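Local coordinates for adenylyltransferase and sulfurtransferase uba4 (Chaetomium thermophilum, PDB 6YUB), which probably adenylylates the C terminus of its ubiquitin-like sulfur-carrier protein and then thiolates it, serving tRNA wobble-uridine thiolation and molybdenum cofactor synthesis, at residues A136-I141 with L152-S157; V144-G149 with T172-V177; L164-C169 with A219-K224. All coordinates share one frame; numbering follows the deposited sequence.

Contact 1 (A136-I141 with L152-S157); sequences ATRYLI and LVSAAS
Arg138 and Ile141 of helix 135-148 pack on Leu152, Ser154 and Ala156 of strand 152-158. Helix and strand are the second half of a beta-alpha-beta unit that starts at strand 127-130, in the Rossmann-like ThiF domain, the N-terminal part of a longer protein. The short axes run nearly antiparallel, at 173°.

The apolar part is one methyl pair. Ile141 CG2 meets Leu152 CD1 at 3.7 Å, and the two side chains cross at about a right angle.

Arg138 supplies the rest of the packing. Its CD lies 3.5 Å from Ser154 OG. The chain then bends at chi3 (-75°), and one face of the guanidinium settles over the Ala156 methyl, near the rim of the group. NH1 is the nearest atom there, 3.2 Å from Ala156 CB.

No direct hydrogen bond joins the segments. Arg138 NE is bound to Tyr185 OH, and Ser154 OG to Asp130 OD2. Ser157 N is hydrogen-bonded to Asp133 OD1, a residue predicted to bind ATP.

Waters also link the two segments, in plane at the guanidinium edge. Water 1 sits between Arg138 NH1 and Ser157 O. Water 2 takes a weak bond from Arg138 NH1 and donates to Ala155 O at 2.7 Å.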
loop_
_atom_site.group_PDB
_atom_site.type_symbol
_atom_site.label_atom_id
_atom_site.label_comp_id
_atom_site.label_asym_id
_atom_site.label_seq_id
_atom_site.Cartn_x
_atom_site.Cartn_y
_atom_site.Cartn_z
ATOM N N ALA B 136 13.352 17.583 -8.799
ATOM C CA ALA B 136 13.446 19.006 -9.112
ATOM C C ALA B 136 12.066 19.606 -9.348
ATOM O O ALA B 136 11.738 20.672 -8.813
ATOM C CB ALA B 136 14.337 19.217 -10.339
ATOM N N THR B 137 11.241 18.936 -10.157
ATOM C CA THR B 137 9.902 19.443 -10.431
ATOM C C THR B 137 9.069 19.521 -9.158
ATOM O O THR B 137 8.236 20.423 -9.016
ATOM C CB THR B 137 9.209 18.557 -11.469
ATOM O OG1 THR B 137 10.148 18.173 -12.480
ATOM C CG2 THR B 137 8.058 19.299 -12.122
ATOM N N ARG B 138 9.280 18.593 -8.222
ATOM C CA ARG B 138 8.551 18.631 -6.959
ATOM C C ARG B 138 8.740 19.970 -6.254
ATOM O O ARG B 138 7.776 20.564 -5.754
ATOM C CB ARG B 138 8.999 17.485 -6.053
ATOM C CG ARG B 138 8.220 16.199 -6.273
ATOM C CD ARG B 138 8.195 15.323 -5.026
ATOM N NE ARG B 138 9.464 14.639 -4.791
ATOM C CZ ARG B 138 9.919 13.634 -5.536
ATOM N NH1 ARG B 138 9.215 13.205 -6.575
ATOM N NH2 ARG B 138 11.081 13.063 -5.246
ATOM N N TYR B 139 9.983 20.459 -6.199
ATOM C CA TYR B 139 10.235 21.744 -5.557
ATOM C C TYR B 139 9.581 22.881 -6.331
ATOM O O TYR B 139 9.049 23.822 -5.731
ATOM C CB TYR B 139 11.742 21.976 -5.420
ATOM C CG TYR B 139 12.377 21.182 -4.295
ATOM C CD1 TYR B 139 12.363 21.657 -2.994
ATOM C CD2 TYR B 139 12.986 19.957 -4.538
ATOM C CE1 TYR B 139 12.940 20.936 -1.959
ATOM C CE2 TYR B 139 13.562 19.229 -3.513
ATOM C CZ TYR B 139 13.535 19.724 -2.226
ATOM O OH TYR B 139 14.110 19.006 -1.204
ATOM N N LEU B 140 9.593 22.805 -7.662
ATOM C CA LEU B 140 8.944 23.831 -8.469
ATOM C C LEU B 140 7.448 23.879 -8.191
ATOM O O LEU B 140 6.869 24.955 -8.007
ATOM C CB LEU B 140 9.206 23.573 -9.953
ATOM C CG LEU B 140 8.410 24.436 -10.930
ATOM C CD1 LEU B 140 8.686 25.918 -10.672
ATOM C CD2 LEU B 140 8.738 24.066 -12.376
ATOM N N ILE B 141 6.798 22.716 -8.171
ATOM C CA ILE B 141 5.354 22.681 -7.957
ATOM C C ILE B 141 5.012 23.181 -6.559
ATOM O O ILE B 141 4.094 23.991 -6.380
ATOM C CB ILE B 141 4.818 21.259 -8.214
ATOM C CG1 ILE B 141 4.974 20.901 -9.694
ATOM C CG2 ILE B 141 3.362 21.152 -7.801
ATOM C CD1 ILE B 141 4.920 19.405 -9.978
ATOM N N LEU B 152 -1.603 20.966 -2.211
ATOM C CA LEU B 152 -0.782 20.082 -3.023
ATOM C C LEU B 152 -0.770 18.680 -2.436
ATOM O O LEU B 152 -0.477 18.498 -1.248
ATOM C CB LEU B 152 0.652 20.621 -3.126
ATOM C CG LEU B 152 1.709 19.704 -3.737
ATOM C CD1 LEU B 152 1.365 19.364 -5.181
ATOM C CD2 LEU B 152 3.084 20.357 -3.654
ATOM N N VAL B 153 -1.092 17.693 -3.266
ATOM C CA VAL B 153 -0.940 16.284 -2.913
ATOM C C VAL B 153 0.221 15.750 -3.743
ATOM O O VAL B 153 0.110 15.605 -4.966
ATOM C CB VAL B 153 -2.225 15.488 -3.164
ATOM C CG1 VAL B 153 -2.081 14.063 -2.650
ATOM C CG2 VAL B 153 -3.418 16.183 -2.510
ATOM N N SER B 154 1.340 15.463 -3.087
ATOM C CA SER B 154 2.566 15.066 -3.765
ATOM C C SER B 154 2.961 13.650 -3.367
ATOM O O SER B 154 2.910 13.286 -2.187
ATOM C CB SER B 154 3.706 16.045 -3.435
ATOM O OG SER B 154 4.965 15.495 -3.777
ATOM N N ALA B 155 3.355 12.858 -4.362
ATOM C CA ALA B 155 3.817 11.492 -4.158
ATOM C C ALA B 155 5.090 11.276 -4.965
ATOM O O ALA B 155 5.408 12.045 -5.873
ATOM C CB ALA B 155 2.749 10.467 -4.565
ATOM N N ALA B 156 5.815 10.211 -4.633
ATOM C CA ALA B 156 7.104 9.979 -5.263
ATOM C C ALA B 156 7.525 8.529 -5.097
ATOM O O ALA B 156 7.014 7.805 -4.241
ATOM C CB ALA B 156 8.182 10.906 -4.677
ATOM N N SER B 157 8.462 8.119 -5.947
ATOM C CA SER B 157 9.200 6.874 -5.787
ATOM C C SER B 157 10.594 7.212 -5.272
ATOM O O SER B 157 11.250 8.119 -5.797
ATOM C CB SER B 157 9.299 6.111 -7.108
ATOM O OG SER B 157 8.020 5.722 -7.574
HETATM O O HOH W 1 10.774 10.473 -7.215
HETATM O O HOH W 2 6.182 13.318 -8.077
HETATM O O HOH W 3 13.401 10.680 -6.228
#

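Contact 2 (V144-G149 with T172-V177); sequences VCVLLG and TPQGVV
Gln174, Val146 and Leu147 carry this contact between the end of helix 135-148 and the loop that follows strand 161-167. Gln174 has an extended side chain, with CG anti to the backbone N (chi1 -175°) and the chain running on straight beyond it. It runs alongside the Leu147 side chain in the same direction. The Leu147 CD2 methyl rests against the amide group, 3.3 Å from Gln174 OE1 and 3.5 Å from both CD and NE2 of Gln174. The amide is fixed from outside: Gln174 NE2 donates to Ala281 O and Leu288 O.

Val146 touches the base of the same side chain, with its CG1 4.2 Å from Gln174 CB. It also packs on Cys184 and Cys282, two of the four cysteines that bind the zinc ion. This places the contact beside the zinc site. The loop has its own link there, a backbone hydrogen bond between Gly175 and Cys282.

The segments share no direct hydrogen bond. Two waters bridge them from Val146 O. Water 4 donates to Val146 O at 2.6 Å and to Thr172 O. Water 5 donates to Val146 O and accepts from Gln174 N at 2.9 Å. The helix finishes in a Schellman motif with Gly149 at positive phi. Pro173 to Val176 form a type II turn with Gly175 in its third position.

Arg275 binds the carbonyls of Thr172, Pro173 and Val176 on the loop. Leu147 also packs on Leu290 and Ile293 of helix 290-294, and Val144 packs on helix 118-122.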
loop_
_atom_site.group_PDB
_atom_site.type_symbol
_atom_site.label_atom_id
_atom_site.label_comp_id
_atom_site.label_asym_id
_atom_site.label_seq_id
_atom_site.Cartn_x
_atom_site.Cartn_y
_atom_site.Cartn_z
ATOM N N VAL B 144 5.280 27.010 -6.515
ATOM C CA VAL B 144 4.181 27.668 -7.213
ATOM C C VAL B 144 2.880 27.521 -6.432
ATOM O O VAL B 144 2.079 28.461 -6.350
ATOM C CB VAL B 144 4.056 27.102 -8.642
ATOM C CG1 VAL B 144 2.792 27.611 -9.315
ATOM C CG2 VAL B 144 5.287 27.461 -9.459
ATOM N N CYS B 145 2.643 26.345 -5.849
ATOM C CA CYS B 145 1.448 26.159 -5.034
ATOM C C CYS B 145 1.429 27.121 -3.853
ATOM O O CYS B 145 0.380 27.680 -3.511
ATOM C CB CYS B 145 1.367 24.712 -4.553
ATOM S SG CYS B 145 0.862 23.568 -5.856
ATOM N N VAL B 146 2.583 27.324 -3.211
ATOM C CA VAL B 146 2.654 28.286 -2.119
ATOM C C VAL B 146 2.313 29.681 -2.616
ATOM O O VAL B 146 1.541 30.412 -1.977
ATOM C CB VAL B 146 4.050 28.238 -1.466
ATOM C CG1 VAL B 146 4.300 29.502 -0.659
ATOM C CG2 VAL B 146 4.176 26.998 -0.594
ATOM N N LEU B 147 2.867 30.075 -3.765
ATOM C CA LEU B 147 2.679 31.439 -4.237
ATOM C C LEU B 147 1.261 31.677 -4.738
ATOM O O LEU B 147 0.734 32.787 -4.591
ATOM C CB LEU B 147 3.689 31.758 -5.338
ATOM C CG LEU B 147 5.159 31.802 -4.928
ATOM C CD1 LEU B 147 6.041 32.066 -6.140
ATOM C CD2 LEU B 147 5.398 32.853 -3.855
ATOM N N LEU B 148 0.624 30.661 -5.326
ATOM C CA LEU B 148 -0.724 30.800 -5.850
ATOM C C LEU B 148 -1.789 30.279 -4.892
ATOM O O LEU B 148 -2.967 30.223 -5.262
ATOM C CB LEU B 148 -0.842 30.086 -7.204
ATOM C CG LEU B 148 0.002 30.670 -8.342
ATOM C CD1 LEU B 148 -0.158 29.843 -9.607
ATOM C CD2 LEU B 148 -0.362 32.130 -8.602
ATOM N N GLY B 149 -1.407 29.895 -3.679
ATOM C CA GLY B 149 -2.371 29.462 -2.685
ATOM C C GLY B 149 -3.153 28.222 -3.072
ATOM O O GLY B 149 -4.385 28.257 -3.125
ATOM N N THR B 172 -2.106 28.787 3.012
ATOM C CA THR B 172 -1.850 30.001 3.786
ATOM C C THR B 172 -0.916 30.904 2.982
ATOM O O THR B 172 0.115 30.417 2.466
ATOM C CB THR B 172 -1.220 29.682 5.139
ATOM O OG1 THR B 172 -2.044 28.751 5.847
ATOM C CG2 THR B 172 -1.060 30.954 5.965
ATOM N N PRO B 173 -1.200 32.200 2.870
ATOM C CA PRO B 173 -0.337 33.079 2.071
ATOM C C PRO B 173 1.124 33.022 2.503
ATOM O O PRO B 173 1.446 32.809 3.678
ATOM C CB PRO B 173 -0.935 34.475 2.305
ATOM C CG PRO B 173 -2.369 34.217 2.628
ATOM C CD PRO B 173 -2.400 32.901 3.373
ATOM N N GLN B 174 2.003 33.226 1.527
ATOM C CA GLN B 174 3.439 33.258 1.772
ATOM C C GLN B 174 3.786 34.303 2.824
ATOM O O GLN B 174 3.278 35.428 2.795
ATOM C CB GLN B 174 4.161 33.562 0.456
ATOM C CG GLN B 174 5.674 33.524 0.505
ATOM C CD GLN B 174 6.298 34.107 -0.757
ATOM O OE1 GLN B 174 5.723 34.990 -1.395
ATOM N NE2 GLN B 174 7.473 33.607 -1.126
ATOM N N GLY B 175 4.650 33.923 3.766
ATOM C CA GLY B 175 5.157 34.843 4.760
ATOM C C GLY B 175 4.359 34.929 6.045
ATOM O O GLY B 175 4.869 35.475 7.035
ATOM N N VAL B 176 3.132 34.420 6.069
ATOM C CA VAL B 176 2.308 34.471 7.273
ATOM C C VAL B 176 2.809 33.412 8.245
ATOM O O VAL B 176 2.777 32.214 7.944
ATOM C CB VAL B 176 0.824 34.260 6.940
ATOM C CG1 VAL B 176 -0.015 34.250 8.205
ATOM C CG2 VAL B 176 0.342 35.344 5.981
ATOM N N VAL B 177 3.281 33.852 9.412
ATOM C CA VAL B 177 3.840 32.934 10.399
ATOM C C VAL B 177 3.385 33.303 11.806
ATOM O O VAL B 177 3.955 32.831 12.797
ATOM C CB VAL B 177 5.380 32.909 10.318
ATOM C CG1 VAL B 177 5.837 32.365 8.973
ATOM C CG2 VAL B 177 5.950 34.308 10.553
HETATM O O HOH W 4 -0.224 29.657 -0.181
HETATM O O HOH W 5 0.773 33.244 -1.113
#

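Contact 3 (L164-C169 with A219-K224); sequences LIVLNC and AGEAIK
Helix 208-228 packs on one face of the ThiF sheet, where Glu221 meets Leu164 and Val166 of strand 161-167. Val166 CG2 lies 3.9 Å from Glu221 OE1 and 4.2 Å from Glu221 CG. Leu164 CD2 comes to Glu221 CG at 4.3 Å. This is a small contact of methyl groups against CG and OE1 of an acidic side chain, with no hydrogen bond across it. Both strand residues are buried.

Glu221 is folded at chi2 (-53°), which turns the carboxylate toward Lys224, one turn later on the same helix. OE2 receives Lys224 NZ at 2.7 Å, on the syn lone pair, in a salt bridge. OE1 has a weak hydrogen bond to the backbone of a second, different protein in the assembly, and Lys224 NZ also bonds to that backbone. Replacing Glu221 by an alanine would probably leave Lys224 without its charged mate, and the Val166 CG2 methyl without the CG and carboxylate it rests on.

Leu164 also packs on Met214, Ala217 and Gln218, in the preceding turns of the same helix. Ala219 and Ile223 pack on helix 46-56. Strand 161-167 itself runs between strands 152-158 and 250-255, antiparallel to both.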
loop_
_atom_site.group_PDB
_atom_site.type_symbol
_atom_site.label_atom_id
_atom_site.label_comp_id
_atom_site.label_asym_id
_atom_site.label_seq_id
_atom_site.Cartn_x
_atom_site.Cartn_y
_atom_site.Cartn_z
ATOM N N LEU B 164 3.986 9.828 0.165
ATOM C CA LEU B 164 2.824 10.670 -0.079
ATOM C C LEU B 164 2.683 11.665 1.059
ATOM O O LEU B 164 2.922 11.325 2.222
ATOM C CB LEU B 164 1.547 9.832 -0.209
ATOM C CG LEU B 164 0.232 10.605 -0.298
ATOM C CD1 LEU B 164 -0.620 10.065 -1.434
ATOM C CD2 LEU B 164 -0.518 10.507 1.015
ATOM N N ILE B 165 2.301 12.894 0.721
ATOM C CA ILE B 165 2.105 13.929 1.728
ATOM C C ILE B 165 1.202 15.009 1.150
ATOM O O ILE B 165 1.291 15.346 -0.033
ATOM C CB ILE B 165 3.456 14.513 2.204
ATOM C CG1 ILE B 165 3.233 15.467 3.378
ATOM C CG2 ILE B 165 4.163 15.231 1.060
ATOM C CD1 ILE B 165 4.467 15.686 4.221
ATOM N N VAL B 166 0.337 15.552 2.001
ATOM C CA VAL B 166 -0.526 16.679 1.662
ATOM C C VAL B 166 0.115 17.945 2.214
ATOM O O VAL B 166 0.470 18.010 3.405
ATOM C CB VAL B 166 -1.942 16.485 2.225
ATOM C CG1 VAL B 166 -2.846 17.648 1.834
ATOM C CG2 VAL B 166 -2.525 15.168 1.743
ATOM N N LEU B 167 0.272 18.949 1.352
ATOM C CA LEU B 167 1.012 20.156 1.689
ATOM C C LEU B 167 0.148 21.386 1.457
ATOM O O LEU B 167 -0.738 21.395 0.595
ATOM C CB LEU B 167 2.303 20.263 0.857
ATOM C CG LEU B 167 3.283 19.098 0.986
ATOM C CD1 LEU B 167 4.261 19.079 -0.184
ATOM C CD2 LEU B 167 4.032 19.180 2.309
ATOM N N ASN B 168 0.424 22.426 2.236
ATOM C CA ASN B 168 -0.215 23.732 2.079
ATOM C C ASN B 168 -1.733 23.600 2.017
ATOM O O ASN B 168 -2.405 24.242 1.207
ATOM C CB ASN B 168 0.321 24.449 0.839
ATOM C CG ASN B 168 -0.053 25.917 0.806
ATOM O OD1 ASN B 168 -0.119 26.575 1.842
ATOM N ND2 ASN B 168 -0.306 26.438 -0.394
ATOM N N CYS B 169 -2.281 22.756 2.888
ATOM C CA CYS B 169 -3.721 22.521 2.941
ATOM C C CYS B 169 -4.173 22.626 4.388
ATOM O O CYS B 169 -3.691 21.854 5.238
ATOM C CB CYS B 169 -4.067 21.147 2.360
ATOM S SG CYS B 169 -5.839 20.857 2.160
ATOM N N ALA B 219 -5.470 9.957 -5.103
ATOM C CA ALA B 219 -6.864 10.219 -5.438
ATOM C C ALA B 219 -7.728 10.239 -4.185
ATOM O O ALA B 219 -8.582 11.118 -4.023
ATOM C CB ALA B 219 -7.372 9.173 -6.434
ATOM N N GLY B 220 -7.510 9.286 -3.280
ATOM C CA GLY B 220 -8.276 9.270 -2.045
ATOM C C GLY B 220 -8.148 10.561 -1.258
ATOM O O GLY B 220 -9.106 11.010 -0.621
ATOM N N GLU B 221 -6.962 11.183 -1.300
ATOM C CA GLU B 221 -6.763 12.426 -0.566
ATOM C C GLU B 221 -7.451 13.591 -1.261
ATOM O O GLU B 221 -8.111 14.409 -0.604
ATOM C CB GLU B 221 -5.273 12.702 -0.392
ATOM C CG GLU B 221 -4.584 11.728 0.540
ATOM C CD GLU B 221 -5.293 11.621 1.881
ATOM O OE1 GLU B 221 -5.368 12.636 2.605
ATOM O OE2 GLU B 221 -5.788 10.515 2.200
ATOM N N ALA B 222 -7.310 13.686 -2.589
ATOM C CA ALA B 222 -7.982 14.746 -3.330
ATOM C C ALA B 222 -9.486 14.700 -3.106
ATOM O O ALA B 222 -10.133 15.743 -2.956
ATOM C CB ALA B 222 -7.661 14.634 -4.820
ATOM N N ILE B 223 -10.061 13.494 -3.084
ATOM C CA ILE B 223 -11.490 13.350 -2.829
ATOM C C ILE B 223 -11.828 13.813 -1.419
ATOM O O ILE B 223 -12.820 14.520 -1.206
ATOM C CB ILE B 223 -11.928 11.892 -3.079
ATOM C CG1 ILE B 223 -11.856 11.578 -4.578
ATOM C CG2 ILE B 223 -13.330 11.650 -2.544
ATOM C CD1 ILE B 223 -12.043 10.110 -4.926
ATOM N N LYS B 224 -11.011 13.426 -0.433
ATOM C CA LYS B 224 -11.213 13.905 0.935
ATOM C C LYS B 224 -11.272 15.429 0.983
ATOM O O LYS B 224 -12.183 16.016 1.581
ATOM C CB LYS B 224 -10.089 13.419 1.847
ATOM C CG LYS B 224 -10.153 11.965 2.263
ATOM C CD LYS B 224 -9.021 11.680 3.246
ATOM C CE LYS B 224 -8.734 10.200 3.374
ATOM N NZ LYS B 224 -7.493 9.973 4.172
#

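From the N terminus, contact 1 closes the shortest loop, the last turns of helix 135-148 and the short connection into strand 152-158. Contact 2 opens on the same helix before contact 1 has closed, so the two cross. Its loop spans strands 152-158 and 161-167. Contact 3 opens at 164-169, inside that loop, and closes at 219-224, so it crosses contact 2 but follows contact 1. Contacts 1 and 3 are tied through the sheet: Leu152 O lies 2.7 Å from Leu167 N, a probable hydrogen bond. Contacts 1 and 2 meet where Leu152 packs on Cys145. Together they join helix 135-148, two neighbouring strands, helix 208-228 and the loop beside the zinc site.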